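Local coordinates for glycoside hydrolase YxiA (Bacillus licheniformis, PDB 3LV4), which probably hydrolyses glycosidic bonds in L-arabinan, as a calcium-binding family 43 glycoside hydrolase similar to endo-1,5-alpha-L-arabinosidases, at residues K349-R361 and I370-G382. Sequence-based numbering, arbitrary orientation.
With CA (calcium ion), chain D.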
loop_
_atom_site.group_PDB
_atom_site.type_symbol
_atom_site.label_atom_id
_atom_site.label_comp_id
_atom_site.label_asym_id
_atom_site.label_seq_id
_atom_site.Cartn_x
_atom_site.Cartn_y
_atom_site.Cartn_z
ATOM N N LYS A 349 -16.856 23.699 -10.470
ATOM C CA LYS A 349 -17.141 24.383 -11.720
ATOM C C LYS A 349 -15.833 24.899 -12.310
ATOM O O LYS A 349 -14.798 24.871 -11.652
ATOM C CB LYS A 349 -18.114 25.540 -11.488
ATOM C CG LYS A 349 -17.479 26.739 -10.816
ATOM C CD LYS A 349 -18.516 27.792 -10.474
ATOM C CE LYS A 349 -19.463 27.288 -9.405
ATOM N NZ LYS A 349 -20.400 28.360 -8.962
ATOM N N LYS A 350 -15.885 25.379 -13.547
ATOM C CA LYS A 350 -14.681 25.825 -14.244
ATOM C C LYS A 350 -13.896 26.894 -13.470
ATOM O O LYS A 350 -12.669 26.810 -13.373
ATOM C CB LYS A 350 -15.025 26.321 -15.654
ATOM C CG LYS A 350 -13.840 26.380 -16.609
ATOM C CD LYS A 350 -14.265 26.916 -17.976
ATOM C CE LYS A 350 -13.125 26.867 -18.988
ATOM N NZ LYS A 350 -12.808 25.473 -19.419
ATOM N N SER A 351 -14.583 27.893 -12.913
ATOM C CA SER A 351 -13.864 28.951 -12.204
ATOM C C SER A 351 -13.141 28.423 -10.961
ATOM O O SER A 351 -12.138 29.001 -10.530
ATOM C CB SER A 351 -14.780 30.131 -11.845
ATOM O OG SER A 351 -15.566 29.853 -10.705
ATOM N N ASP A 352 -13.641 27.325 -10.398
ATOM C CA ASP A 352 -13.036 26.729 -9.208
ATOM C C ASP A 352 -11.655 26.175 -9.529
ATOM O O ASP A 352 -10.738 26.235 -8.708
ATOM C CB ASP A 352 -13.898 25.579 -8.673
ATOM C CG ASP A 352 -15.221 26.045 -8.085
ATOM O OD1 ASP A 352 -15.283 27.177 -7.553
ATOM O OD2 ASP A 352 -16.202 25.261 -8.140
ATOM N N VAL A 353 -11.513 25.621 -10.728
ATOM C CA VAL A 353 -10.323 24.835 -11.048
ATOM C C VAL A 353 -9.305 25.570 -11.918
ATOM O O VAL A 353 -8.139 25.186 -11.954
ATOM C CB VAL A 353 -10.693 23.473 -11.683
ATOM C CG1 VAL A 353 -11.554 22.661 -10.715
ATOM C CG2 VAL A 353 -11.411 23.673 -13.010
ATOM N N ILE A 354 -9.739 26.620 -12.612
ATOM C CA ILE A 354 -8.819 27.490 -13.345
ATOM C C ILE A 354 -7.773 28.076 -12.389
ATOM O O ILE A 354 -8.088 28.378 -11.238
ATOM C CB ILE A 354 -9.584 28.644 -14.031
ATOM C CG1 ILE A 354 -10.265 28.146 -15.308
ATOM C CG2 ILE A 354 -8.648 29.806 -14.353
ATOM C CD1 ILE A 354 -11.439 29.004 -15.733
ATOM N N GLY A 355 -6.530 28.218 -12.844
ATOM C CA GLY A 355 -5.509 28.842 -12.017
ATOM C C GLY A 355 -4.141 28.176 -12.008
ATOM O O GLY A 355 -3.898 27.197 -12.722
ATOM N N ASP A 356 -3.243 28.717 -11.182
ATOM C CA ASP A 356 -1.877 28.206 -11.077
ATOM C C ASP A 356 -1.823 27.020 -10.121
ATOM O O ASP A 356 -2.513 27.007 -9.104
ATOM C CB ASP A 356 -0.932 29.301 -10.582
ATOM C CG ASP A 356 -0.882 30.502 -11.512
ATOM O OD1 ASP A 356 -0.964 30.321 -12.739
ATOM O OD2 ASP A 356 -0.746 31.634 -11.015
ATOM N N TYR A 357 -1.006 26.024 -10.456
ATOM C CA TYR A 357 -0.844 24.838 -9.618
ATOM C C TYR A 357 0.624 24.467 -9.488
ATOM O O TYR A 357 1.418 24.715 -10.399
ATOM C CB TYR A 357 -1.556 23.625 -10.238
ATOM C CG TYR A 357 -3.069 23.639 -10.181
ATOM C CD1 TYR A 357 -3.752 22.852 -9.262
ATOM C CD2 TYR A 357 -3.814 24.434 -11.053
ATOM C CE1 TYR A 357 -5.141 22.850 -9.208
ATOM C CE2 TYR A 357 -5.194 24.445 -11.008
ATOM C CZ TYR A 357 -5.855 23.650 -10.081
ATOM O OH TYR A 357 -7.231 23.654 -10.034
ATOM N N GLU A 358 0.971 23.844 -8.366
ATOM C CA GLU A 358 2.204 23.081 -8.271
ATOM C C GLU A 358 1.908 21.705 -8.848
ATOM O O GLU A 358 0.946 21.056 -8.444
ATOM C CB GLU A 358 2.636 22.932 -6.813
ATOM C CG GLU A 358 3.027 24.229 -6.171
ATOM C CD GLU A 358 4.296 24.800 -6.749
ATOM O OE1 GLU A 358 5.107 24.039 -7.333
ATOM O OE2 GLU A 358 4.484 26.022 -6.606
ATOM N N LEU A 359 2.732 21.264 -9.792
ATOM C CA LEU A 359 2.552 19.971 -10.446
ATOM C C LEU A 359 3.648 19.011 -10.039
ATOM O O LEU A 359 4.833 19.341 -10.144
ATOM C CB LEU A 359 2.607 20.135 -11.965
ATOM C CG LEU A 359 2.536 18.854 -12.807
ATOM C CD1 LEU A 359 1.155 18.207 -12.742
ATOM C CD2 LEU A 359 2.913 19.138 -14.259
ATOM N N VAL A 360 3.255 17.821 -9.590
ATOM C CA VAL A 360 4.215 16.743 -9.359
ATOM C C VAL A 360 3.961 15.654 -10.387
ATOM O O VAL A 360 2.831 15.201 -10.550
ATOM C CB VAL A 360 4.090 16.118 -7.946
ATOM C CG1 VAL A 360 4.996 14.893 -7.833
ATOM C CG2 VAL A 360 4.440 17.144 -6.874
ATOM N N ARG A 361 5.011 15.265 -11.102
ATOM C CA ARG A 361 4.934 14.164 -12.050
ATOM C C ARG A 361 5.718 12.999 -11.463
ATOM O O ARG A 361 6.956 13.015 -11.432
ATOM C CB ARG A 361 5.492 14.588 -13.411
ATOM C CG ARG A 361 4.532 15.478 -14.215
ATOM C CD ARG A 361 5.204 16.041 -15.462
ATOM N NE ARG A 361 6.007 17.198 -15.101
ATOM C CZ ARG A 361 6.851 17.827 -15.912
ATOM N NH1 ARG A 361 7.031 17.404 -17.160
ATOM N NH2 ARG A 361 7.526 18.877 -15.460
ATOM N N ILE A 370 14.021 12.730 -4.933
ATOM C CA ILE A 370 12.865 13.491 -4.473
ATOM C C ILE A 370 12.480 14.473 -5.563
ATOM O O ILE A 370 13.258 15.352 -5.930
ATOM C CB ILE A 370 13.139 14.260 -3.170
ATOM C CG1 ILE A 370 13.627 13.297 -2.075
ATOM C CG2 ILE A 370 11.862 14.995 -2.708
ATOM C CD1 ILE A 370 14.120 13.993 -0.822
ATOM N N LYS A 371 11.275 14.315 -6.084
ATOM C CA LYS A 371 10.832 15.112 -7.211
ATOM C C LYS A 371 10.154 16.390 -6.747
ATOM O O LYS A 371 9.174 16.351 -6.001
ATOM C CB LYS A 371 9.939 14.268 -8.119
ATOM C CG LYS A 371 10.717 13.080 -8.681
ATOM C CD LYS A 371 9.909 12.149 -9.560
ATOM C CE LYS A 371 10.808 10.991 -10.011
ATOM N NZ LYS A 371 10.114 9.933 -10.798
ATOM N N GLU A 372 10.700 17.524 -7.174
ATOM C CA GLU A 372 10.171 18.832 -6.782
ATOM C C GLU A 372 8.994 19.225 -7.661
ATOM O O GLU A 372 9.003 18.969 -8.867
ATOM C CB GLU A 372 11.257 19.904 -6.889
ATOM C CG GLU A 372 12.403 19.735 -5.907
ATOM C CD GLU A 372 12.075 20.260 -4.525
ATOM O OE1 GLU A 372 11.024 20.914 -4.371
ATOM O OE2 GLU A 372 12.884 20.031 -3.594
ATOM N N SER A 373 7.977 19.838 -7.065
ATOM C CA SER A 373 6.848 20.316 -7.854
ATOM C C SER A 373 7.280 21.523 -8.671
ATOM O O SER A 373 8.185 22.266 -8.272
ATOM C CB SER A 373 5.656 20.691 -6.968
ATOM O OG SER A 373 5.940 21.854 -6.202
ATOM N N LYS A 374 6.623 21.709 -9.814
ATOM C CA LYS A 374 6.871 22.848 -10.682
ATOM C C LYS A 374 5.549 23.529 -11.013
ATOM O O LYS A 374 4.501 22.876 -11.051
ATOM C CB LYS A 374 7.575 22.389 -11.958
ATOM C CG LYS A 374 8.878 21.666 -11.659
ATOM C CD LYS A 374 9.763 21.560 -12.867
ATOM C CE LYS A 374 11.119 20.998 -12.475
ATOM N NZ LYS A 374 11.795 20.366 -13.631
ATOM N N GLU A 375 5.601 24.837 -11.249
ATOM C CA GLU A 375 4.383 25.614 -11.480
ATOM C C GLU A 375 3.844 25.524 -12.897
ATOM O O GLU A 375 4.586 25.664 -13.873
ATOM C CB GLU A 375 4.594 27.087 -11.110
ATOM C CG GLU A 375 4.999 27.282 -9.680
ATOM C CD GLU A 375 5.015 28.739 -9.267
ATOM O OE1 GLU A 375 4.596 29.605 -10.066
ATOM O OE2 GLU A 375 5.443 29.020 -8.133
ATOM N N ILE A 376 2.535 25.298 -12.985
ATOM C CA ILE A 376 1.820 25.306 -14.246
ATOM C C ILE A 376 0.573 26.155 -14.070
ATOM O O ILE A 376 0.226 26.527 -12.946
ATOM C CB ILE A 376 1.394 23.883 -14.663
ATOM C CG1 ILE A 376 0.410 23.286 -13.647
ATOM C CG2 ILE A 376 2.619 22.984 -14.825
ATOM C CD1 ILE A 376 -0.283 22.022 -14.142
ATOM N N ARG A 377 -0.089 26.475 -15.177
ATOM C CA ARG A 377 -1.395 27.125 -15.105
ATOM C C ARG A 377 -2.418 26.377 -15.941
ATOM O O ARG A 377 -2.164 26.051 -17.105
ATOM C CB ARG A 377 -1.324 28.587 -15.558
ATOM C CG ARG A 377 -2.679 29.276 -15.529
ATOM C CD ARG A 377 -2.580 30.778 -15.756
ATOM N NE ARG A 377 -3.889 31.414 -15.634
ATOM C CZ ARG A 377 -4.427 31.816 -14.484
ATOM N NH1 ARG A 377 -3.767 31.658 -13.342
ATOM N NH2 ARG A 377 -5.627 32.381 -14.474
ATOM N N LEU A 378 -3.564 26.078 -15.336
ATOM C CA LEU A 378 -4.717 25.619 -16.090
ATOM C C LEU A 378 -5.444 26.876 -16.535
ATOM O O LEU A 378 -6.141 27.507 -15.735
ATOM C CB LEU A 378 -5.635 24.754 -15.224
ATOM C CG LEU A 378 -5.023 23.483 -14.630
ATOM C CD1 LEU A 378 -6.103 22.588 -14.032
ATOM C CD2 LEU A 378 -4.208 22.732 -15.668
ATOM N N ASN A 379 -5.251 27.255 -17.797
ATOM C CA ASN A 379 -5.849 28.476 -18.329
ATOM C C ASN A 379 -7.317 28.306 -18.680
ATOM O O ASN A 379 -7.782 27.204 -18.965
ATOM C CB ASN A 379 -5.085 28.961 -19.563
ATOM C CG ASN A 379 -3.650 29.321 -19.250
ATOM O OD1 ASN A 379 -3.352 30.461 -18.907
ATOM N ND2 ASN A 379 -2.754 28.345 -19.356
ATOM N N GLN A 380 -8.036 29.419 -18.674
ATOM C CA GLN A 380 -9.447 29.418 -19.013
ATOM C C GLN A 380 -9.701 28.841 -20.403
ATOM O O GLN A 380 -10.754 28.261 -20.657
ATOM C CB GLN A 380 -10.003 30.838 -18.919
ATOM C CG GLN A 380 -11.484 30.935 -19.195
ATOM C CD GLN A 380 -12.025 32.301 -18.869
ATOM O OE1 GLN A 380 -11.689 32.883 -17.835
ATOM N NE2 GLN A 380 -12.871 32.830 -19.749
ATOM N N ASN A 381 -8.732 28.987 -21.298
ATOM C CA ASN A 381 -8.928 28.547 -22.679
ATOM C C ASN A 381 -8.646 27.058 -22.898
ATOM O O ASN A 381 -8.643 26.579 -24.033
ATOM C CB ASN A 381 -8.133 29.423 -23.662
ATOM C CG ASN A 381 -6.627 29.246 -23.537
ATOM O OD1 ASN A 381 -5.847 29.864 -24.278
ATOM N ND2 ASN A 381 -6.207 28.403 -22.608
ATOM N N GLY A 382 -8.415 26.325 -21.814
ATOM C CA GLY A 382 -8.204 24.890 -21.923
ATOM C C GLY A 382 -6.766 24.486 -22.182
ATOM O O GLY A 382 -6.468 23.312 -22.393
HETATM CA CA CA D . 6.400 27.530 -6.412
HETATM O O HOH W 1 7.450 25.542 -7.512
HETATM O O HOH W 2 7.665 16.712 -10.603
HETATM O O HOH W 3 9.012 11.642 -12.699
HETATM O O HOH W 4 8.977 28.373 -7.151
HETATM O O HOH W 5 4.872 29.079 -4.840
#
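Gly-355, Tyr-357 and Leu-359 exchange paired backbone hydrogen bonds with Leu-378, Ile-376 and Lys-374, joining strands 355-361 and 374-378 as an antiparallel beta hairpin of the C-terminal lipocalin-like domain. Tyr-357 N reaches Ile-376 O at 2.8 Å, and Ile-376 N returns the bond to Tyr-357 O. The next bridge along, through Asp-356 and Arg-377, is a non-hydrogen-bonded pair.

Apolar contacts gather on the face of Tyr-357, Leu-359, Ile-376 and Leu-378. Leu-378 CD1 lies 3.7 Å from Tyr-357 CE2, the leucine crossing the tyrosine at about a right angle. At the far end of the ring Tyr-357 OH donates to Val-353 O (2.6 Å), which lies at the edge in the ring plane, tying the strand back to helix 350-353. Beside them, Ile-376 CG2 meets Leu-359 CD2. Trp-392 and Phe-428 also pack on Leu-378.

Charged groups occupy the other face. Arg-377 leaves its strand extended, its chi1 of 178° setting CG opposite the backbone N, and passes Asp-356, where NH1 donates to OD1 of that residue at 3.2 Å. This salt bridge lies in the guanidinium plane but meets the carboxylate from above, while Gly-355 CA sits over one guanidinium face. A methionine at Arg-377 would probably leave Asp-356 without its charged mate across the strands.

Glu-358 OE2 and Glu-375 OE2 each bind calcium at 2.5 Å, their carboxylate planes 85° apart. Ser-373 OG donates to Glu-358 OE1 (2.6 Å), and water 1, itself a calcium ligand, donates to the same oxygen. Asn-281 completes the protein ligands and, through its backbone N, also bonds Ser-373 OG. The cation probably offsets the repulsion between the paired glutamates, and the shared site links this hairpin to Asn-281, just past the end of strand 272-280.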